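Local coordinates for hypothetical 13.2 KDA protein (Sulfolobus virus-like particle ssv1, PDB 2VQC), which is essential for virus function and probably binds DNA through its winged-helix fold, at residues A[12-17]-A[57-62]; A[22-25]-A[29-32]. All coordinates share one frame; numbering follows the deposited sequence.

Interaction 1. Residues A[12-17]-A[57-62]; sequences NSYKMA and CERHPD
Tyr14 and Arg59 show how two long side chains can meet although the start of helix 13-27 and the end of helix 43-59 are well apart. They reach out from opposite directions and meet near their far ends, with Arg59 NH1 lying 2.7 Å from Tyr14 OH. The angle is too poor for this pair to count as a hydrogen bond. NH1 is also 3.5 Å from Tyr14 CZ, and it comes to the aromatic ring obliquely. Seen from the arginine, Tyr14 CE1 lies over one face of the guanidinium, 4.1 Å from Arg59 CZ. The two planes are 37° apart, so the groups meet at a tilt instead of lying flat on one another.

Torsions explain the reach. Tyr14 turns CG away from its backbone N (chi1 -168°) and carries the phenol toward Arg59, while Arg59 runs extended from CG to NE. At the base of the arginine, Arg59 CB rests on a face of the neighbouring His60 ring, and His60 ND1 makes a weak hydrogen bond with Ile56 O. On the other side, Asn12 is the N-cap of the tyrosine's helix: Lys15 N donates to Asn12 OD1 over 3.0 Å at a nearly straight 162°, from above the carbonyl plane, fixing the first turn from which Tyr14 projects.

This small surface contact lies beside the packing of helices 13-27 and 43-59. Tyr14 and Ala17 both touch Ile56, and one face of the first helix continues along helix 43-59 through Ser13 on Asn48 and Met16, a selenomethionine, on Ile49. The Arg59 side of the contact lies at the end of helix 43-59, just before the chain enters strand 64-68, to which the Cys57-Cys64 disulfide links it.

Interaction 2. Residues A[22-25]-A[29-32]; sequences KILE and ELTL
Leu30 swings its CG anti to the carbonyl carbon (chi1 -73°), whereas Leu24 holds CG anti to the backbone N (chi1 -151°), and these torsions bring the end of Leu30 against the base and branch point of Leu24, the side chains crossing obliquely. The CD1 branch of Leu30 does most of the touching, 3.7 Å from Leu24 CB and 3.8 Å from Leu24 CG. Its other methyl, Leu30 CD2, serves a second neighbour and meets Ile23 CG2 at 4.1 Å, the two side chains crossing at about a right angle. One strand residue is thereby packed against two successive helix residues. Leu24 in turn lays CD2 beside the start of the strand, 3.6 Å from Glu29 N, although the Glu29 side chain sets off away from the helix.

The side-chain packing is apolar, no hydrogen bond joins the segments, and both leucines are buried. Leu24 also touches Phe75, and Leu30 packs on Leu53 of helix 43-59, while the Leu30 backbone is hydrogen-bonded to Phe75. Immediately afterwards Thr31 occupies the N-cap position of the next helix; its backbone N is hydrogen-bonded to Asp34 OD2 and its OG1 to Glu33 OE1.

Such folding of a short first strand back against the end of the first helix, before the helix-turn-helix pair 32-39 and 43-59, is characteristic of the winged-helix fold.

Overall arrangement
From the N terminus, the chain enters helix 13-27, whose first turn supplies one half of interaction 1 and whose later turns supply one half of interaction 2. Interaction 2 closes first, a short loop of three residues, two of them still helical, leading to strand 29-30. The chain then runs through helices 32-39 and 43-59 before interaction 1 closes a much longer loop, which encloses the shorter one without crossing it. Their centres lie about 11 Å apart, and they meet where Cys57 SG packs 4.3 Å from Leu24 CD1. Helix 13-27 is thus the shared element, tied near its start to the end of helix 43-59 and further on to the edge of the three-stranded sheet.

Interaction 1. Residues A[12-17]-A[57-62]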
ATOM      1  N   ASN A  12     -13.789   1.794  -4.520  1.00 23.95           N
ATOM      2  CA  ASN A  12     -13.089   0.621  -5.008  1.00 23.93           C
ATOM      3  C   ASN A  12     -11.688   0.538  -4.397  1.00 23.89           C
ATOM      4  O   ASN A  12     -10.807   1.314  -4.755  1.00 24.06           O
ATOM      5  CB  ASN A  12     -13.020   0.661  -6.537  1.00 23.87           C
ATOM      6  CG  ASN A  12     -12.526  -0.640  -7.129  1.00 24.07           C
ATOM      7  OD1 ASN A  12     -11.437  -1.111  -6.798  1.00 24.26           O
ATOM      8  ND2 ASN A  12     -13.321  -1.228  -8.016  1.00 23.59           N
ATOM      9  N   SER A  13     -11.495  -0.402  -3.470  1.00 23.79           N
ATOM     10  CA  SER A  13     -10.214  -0.561  -2.766  1.00 23.62           C
ATOM     11  C   SER A  13      -9.041  -0.765  -3.715  1.00 23.38           C
ATOM     12  O   SER A  13      -7.930  -0.285  -3.453  1.00 23.21           O
ATOM     13  CB  SER A  13     -10.275  -1.742  -1.796  1.00 23.63           C
ATOM     14  OG  SER A  13     -11.124  -1.459  -0.699  1.00 24.50           O
ATOM     15  N   TYR A  14      -9.289  -1.481  -4.810  1.00 23.05           N
ATOM     16  CA  TYR A  14      -8.250  -1.763  -5.790  1.00 22.97           C
ATOM     17  C   TYR A  14      -7.802  -0.505  -6.533  1.00 22.61           C
ATOM     18  O   TYR A  14      -6.602  -0.273  -6.678  1.00 22.24           O
ATOM     19  CB  TYR A  14      -8.707  -2.831  -6.783  1.00 23.00           C
ATOM     20  CG  TYR A  14      -7.574  -3.362  -7.624  1.00 23.35           C
ATOM     21  CD1 TYR A  14      -6.738  -4.369  -7.143  1.00 23.47           C
ATOM     22  CD2 TYR A  14      -7.325  -2.849  -8.896  1.00 23.75           C
ATOM     23  CE1 TYR A  14      -5.688  -4.855  -7.911  1.00 23.43           C
ATOM     24  CE2 TYR A  14      -6.276  -3.328  -9.672  1.00 23.42           C
ATOM     25  CZ  TYR A  14      -5.465  -4.330  -9.175  1.00 23.49           C
ATOM     26  OH  TYR A  14      -4.427  -4.807  -9.947  1.00 23.67           O
ATOM     27  N   LYS A  15      -8.759   0.296  -7.001  1.00 22.44           N
ATOM     28  CA  LYS A  15      -8.443   1.570  -7.656  1.00 22.65           C
ATOM     29  C   LYS A  15      -7.647   2.503  -6.737  1.00 22.72           C
ATOM     30  O   LYS A  15      -6.745   3.211  -7.196  1.00 22.67           O
ATOM     31  CB  LYS A  15      -9.712   2.284  -8.119  1.00 22.58           C
ATOM     32  CG  LYS A  15     -10.406   1.637  -9.300  1.00 22.60           C
ATOM     33  CD  LYS A  15     -11.656   2.425  -9.669  1.00 22.85           C
ATOM     34  CE  LYS A  15     -12.427   1.801 -10.823  1.00 22.71           C
ATOM     35  NZ  LYS A  15     -13.681   2.557 -11.090  1.00 22.80           N
HETATM   36  N   MSE A  16      -7.975   2.487  -5.445  1.00 22.70           N
HETATM   37  CA  MSE A  16      -7.272   3.300  -4.450  1.00 22.78           C
HETATM   38  C   MSE A  16      -5.850   2.798  -4.261  1.00 22.34           C
HETATM   39  O   MSE A  16      -4.923   3.588  -4.075  1.00 21.84           O
HETATM   40  CB  MSE A  16      -7.969   3.240  -3.085  1.00 23.33           C
HETATM   41  CG  MSE A  16      -9.467   3.453  -3.089  1.00 25.41           C
HETATM   42 SE   MSE A  16      -9.986   5.295  -3.159  1.00 30.54          SE
HETATM   43  CE  MSE A  16      -9.584   5.652  -5.052  1.00 30.45           C
ATOM     44  N   ALA A  17      -5.699   1.474  -4.273  1.00 22.15           N
ATOM     45  CA  ALA A  17      -4.397   0.837  -4.093  1.00 21.98           C
ATOM     46  C   ALA A  17      -3.466   1.122  -5.263  1.00 21.85           C
ATOM     47  O   ALA A  17      -2.257   1.254  -5.068  1.00 21.95           O
ATOM     48  CB  ALA A  17      -4.559  -0.658  -3.901  1.00 22.05           C
ATOM     49  N   CYS A  57       1.248  -5.652  -5.198  1.00 25.39           N
ATOM     50  CA  CYS A  57       2.682  -5.904  -4.998  1.00 25.67           C
ATOM     51  C   CYS A  57       3.083  -7.346  -5.313  1.00 25.61           C
ATOM     52  O   CYS A  57       4.142  -7.590  -5.894  1.00 25.30           O
ATOM     53  CB  CYS A  57       3.097  -5.553  -3.571  1.00 25.69           C
ATOM     54  SG  CYS A  57       3.379  -3.792  -3.357  1.00 27.55           S
ATOM     55  N   GLU A  58       2.233  -8.291  -4.925  1.00 25.83           N
ATOM     56  CA  GLU A  58       2.473  -9.709  -5.184  1.00 26.26           C
ATOM     57  C   GLU A  58       2.423 -10.045  -6.678  1.00 26.50           C
ATOM     58  O   GLU A  58       3.020 -11.034  -7.105  1.00 26.97           O
ATOM     59  CB  GLU A  58       1.492 -10.576  -4.379  1.00 26.15           C
ATOM     60  CG  GLU A  58       1.827 -10.592  -2.880  1.00 26.61           C
ATOM     61  CD  GLU A  58       0.730 -11.176  -2.000  1.00 26.92           C
ATOM     62  OE1 GLU A  58      -0.469 -10.941  -2.271  1.00 28.41           O
ATOM     63  OE2 GLU A  58       1.074 -11.859  -1.012  1.00 27.58           O
ATOM     64  N   ARG A  59       1.739  -9.219  -7.472  1.00 26.62           N
ATOM     65  CA  ARG A  59       1.757  -9.365  -8.934  1.00 26.66           C
ATOM     66  C   ARG A  59       3.060  -8.870  -9.565  1.00 26.78           C
ATOM     67  O   ARG A  59       3.353  -9.196 -10.720  1.00 26.82           O
ATOM     68  CB  ARG A  59       0.568  -8.637  -9.566  1.00 26.55           C
ATOM     69  CG  ARG A  59      -0.759  -9.237  -9.176  1.00 26.63           C
ATOM     70  CD  ARG A  59      -1.934  -8.350  -9.545  1.00 27.00           C
ATOM     71  NE  ARG A  59      -3.173  -8.854  -8.948  1.00 27.34           N
ATOM     72  CZ  ARG A  59      -4.400  -8.451  -9.269  1.00 27.54           C
ATOM     73  NH1 ARG A  59      -4.595  -7.523 -10.201  1.00 27.60           N
ATOM     74  NH2 ARG A  59      -5.446  -8.993  -8.655  1.00 27.93           N
ATOM     75  N   HIS A  60       3.831  -8.081  -8.815  1.00 26.88           N
ATOM     76  CA  HIS A  60       5.088  -7.512  -9.305  1.00 26.89           C
ATOM     77  C   HIS A  60       6.196  -7.667  -8.264  1.00 26.97           C
ATOM     78  O   HIS A  60       6.685  -6.676  -7.714  1.00 27.09           O
ATOM     79  CB  HIS A  60       4.890  -6.035  -9.638  1.00 26.87           C
ATOM     80  CG  HIS A  60       3.792  -5.784 -10.620  1.00 26.64           C
ATOM     81  ND1 HIS A  60       2.576  -5.247 -10.255  1.00 26.78           N
ATOM     82  CD2 HIS A  60       3.719  -6.011 -11.952  1.00 26.87           C
ATOM     83  CE1 HIS A  60       1.806  -5.143 -11.323  1.00 26.89           C
ATOM     84  NE2 HIS A  60       2.474  -5.601 -12.365  1.00 26.68           N
ATOM     85  N   PRO A  61       6.608  -8.915  -7.994  1.00 27.03           N
ATOM     86  CA  PRO A  61       7.596  -9.159  -6.937  1.00 27.11           C
ATOM     87  C   PRO A  61       8.999  -8.632  -7.269  1.00 27.09           C
ATOM     88  O   PRO A  61       9.831  -8.490  -6.365  1.00 26.91           O
ATOM     89  CB  PRO A  61       7.601 -10.686  -6.811  1.00 27.10           C
ATOM     90  CG  PRO A  61       7.163 -11.177  -8.143  1.00 26.92           C
ATOM     91  CD  PRO A  61       6.201 -10.163  -8.668  1.00 26.94           C
ATOM     92  N   ASP A  62       9.249  -8.358  -8.549  1.00 27.09           N
ATOM     93  CA  ASP A  62      10.502  -7.724  -8.983  1.00 27.30           C
ATOM     94  C   ASP A  62      10.544  -6.206  -8.741  1.00 27.14           C
ATOM     95  O   ASP A  62      11.613  -5.603  -8.828  1.00 27.09           O
ATOM     96  CB  ASP A  62      10.767  -8.017 -10.467  1.00 27.39           C
ATOM     97  CG  ASP A  62       9.671  -7.487 -11.378  1.00 27.99           C
ATOM     98  OD1 ASP A  62       8.478  -7.744 -11.091  1.00 29.16           O
ATOM     99  OD2 ASP A  62      10.002  -6.820 -12.380  1.00 28.99           O
TER

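Interaction 2. Residues A[22-25]-A[29-32]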
ATOM      1  N   LYS A  22       1.752   3.762  -7.237  1.00 19.78           N
ATOM      2  CA  LYS A  22       2.625   4.726  -7.895  1.00 20.14           C
ATOM      3  C   LYS A  22       3.199   5.770  -6.932  1.00 19.89           C
ATOM      4  O   LYS A  22       4.265   6.323  -7.191  1.00 19.96           O
ATOM      5  CB  LYS A  22       1.962   5.363  -9.119  1.00 20.11           C
ATOM      6  CG  LYS A  22       0.763   6.203  -8.873  1.00 20.64           C
ATOM      7  CD  LYS A  22       0.259   6.706 -10.215  1.00 21.18           C
ATOM      8  CE  LYS A  22      -0.997   7.519 -10.050  1.00 22.40           C
ATOM      9  NZ  LYS A  22      -1.505   8.064 -11.348  1.00 22.20           N
ATOM     10  N   ILE A  23       2.519   6.010  -5.814  1.00 19.92           N
ATOM     11  CA  ILE A  23       3.101   6.803  -4.729  1.00 20.04           C
ATOM     12  C   ILE A  23       4.273   6.046  -4.071  1.00 20.17           C
ATOM     13  O   ILE A  23       5.257   6.659  -3.644  1.00 20.15           O
ATOM     14  CB  ILE A  23       2.026   7.223  -3.693  1.00 19.92           C
ATOM     15  CG1 ILE A  23       1.078   8.237  -4.343  1.00 19.86           C
ATOM     16  CG2 ILE A  23       2.672   7.813  -2.430  1.00 20.01           C
ATOM     17  CD1 ILE A  23      -0.012   8.774  -3.437  1.00 20.10           C
ATOM     18  N   LEU A  24       4.168   4.717  -4.018  1.00 20.29           N
ATOM     19  CA  LEU A  24       5.232   3.855  -3.495  1.00 20.38           C
ATOM     20  C   LEU A  24       6.516   3.983  -4.324  1.00 20.50           C
ATOM     21  O   LEU A  24       7.624   4.024  -3.781  1.00 20.52           O
ATOM     22  CB  LEU A  24       4.779   2.387  -3.511  1.00 20.43           C
ATOM     23  CG  LEU A  24       5.328   1.381  -2.485  1.00 20.24           C
ATOM     24  CD1 LEU A  24       5.337  -0.017  -3.104  1.00 19.80           C
ATOM     25  CD2 LEU A  24       6.697   1.721  -1.946  1.00 19.67           C
ATOM     26  N   GLU A  25       6.347   4.017  -5.644  1.00 20.67           N
ATOM     27  CA  GLU A  25       7.457   4.145  -6.588  1.00 20.72           C
ATOM     28  C   GLU A  25       8.189   5.472  -6.405  1.00 20.81           C
ATOM     29  O   GLU A  25       9.417   5.525  -6.504  1.00 21.14           O
ATOM     30  CB  GLU A  25       6.927   4.020  -8.022  1.00 20.66           C
ATOM     31  CG  GLU A  25       7.976   4.148  -9.122  1.00 20.71           C
ATOM     32  CD  GLU A  25       7.435   3.762 -10.493  1.00 20.91           C
ATOM     33  OE1 GLU A  25       6.197   3.777 -10.676  1.00 20.89           O
ATOM     34  OE2 GLU A  25       8.249   3.444 -11.393  1.00 21.72           O
ATOM     35  N   GLU A  29       8.852   3.783   0.008  1.00 19.44           N
ATOM     36  CA  GLU A  29       8.385   3.016   1.159  1.00 19.50           C
ATOM     37  C   GLU A  29       6.994   3.505   1.582  1.00 19.39           C
ATOM     38  O   GLU A  29       6.718   4.705   1.525  1.00 19.67           O
ATOM     39  CB  GLU A  29       9.393   3.165   2.307  1.00 19.46           C
ATOM     40  CG  GLU A  29       9.500   1.947   3.228  1.00 20.03           C
ATOM     41  CD  GLU A  29      10.864   1.813   3.917  1.00 20.24           C
ATOM     42  OE1 GLU A  29      11.770   2.637   3.663  1.00 21.08           O
ATOM     43  OE2 GLU A  29      11.034   0.865   4.717  1.00 21.69           O
ATOM     44  N   LEU A  30       6.122   2.577   1.983  1.00 19.14           N
ATOM     45  CA  LEU A  30       4.762   2.914   2.433  1.00 18.85           C
ATOM     46  C   LEU A  30       4.329   2.074   3.628  1.00 18.51           C
ATOM     47  O   LEU A  30       4.650   0.889   3.710  1.00 18.33           O
ATOM     48  CB  LEU A  30       3.723   2.712   1.318  1.00 18.96           C
ATOM     49  CG  LEU A  30       3.638   3.687   0.143  1.00 19.23           C
ATOM     50  CD1 LEU A  30       2.516   3.239  -0.772  1.00 19.59           C
ATOM     51  CD2 LEU A  30       3.412   5.117   0.581  1.00 18.98           C
ATOM     52  N   THR A  31       3.590   2.710   4.536  1.00 18.19           N
ATOM     53  CA  THR A  31       2.903   2.039   5.640  1.00 18.11           C
ATOM     54  C   THR A  31       1.438   2.490   5.673  1.00 17.88           C
ATOM     55  O   THR A  31       1.035   3.380   4.921  1.00 17.36           O
ATOM     56  CB  THR A  31       3.557   2.355   6.996  1.00 18.02           C
ATOM     57  OG1 THR A  31       3.407   3.750   7.303  1.00 17.94           O
ATOM     58  CG2 THR A  31       5.038   1.987   6.975  1.00 18.27           C
ATOM     59  N   LEU A  32       0.645   1.879   6.547  1.00 17.92           N
ATOM     60  CA  LEU A  32      -0.775   2.217   6.644  1.00 18.03           C
ATOM     61  C   LEU A  32      -0.975   3.716   6.889  1.00 18.04           C
ATOM     62  O   LEU A  32      -1.899   4.312   6.335  1.00 18.15           O
ATOM     63  CB  LEU A  32      -1.474   1.389   7.733  1.00 17.96           C
ATOM     64  CG  LEU A  32      -3.009   1.467   7.710  1.00 17.98           C
ATOM     65  CD1 LEU A  32      -3.585   0.636   6.572  1.00 18.02           C
ATOM     66  CD2 LEU A  32      -3.595   1.029   9.035  1.00 18.30           C
TER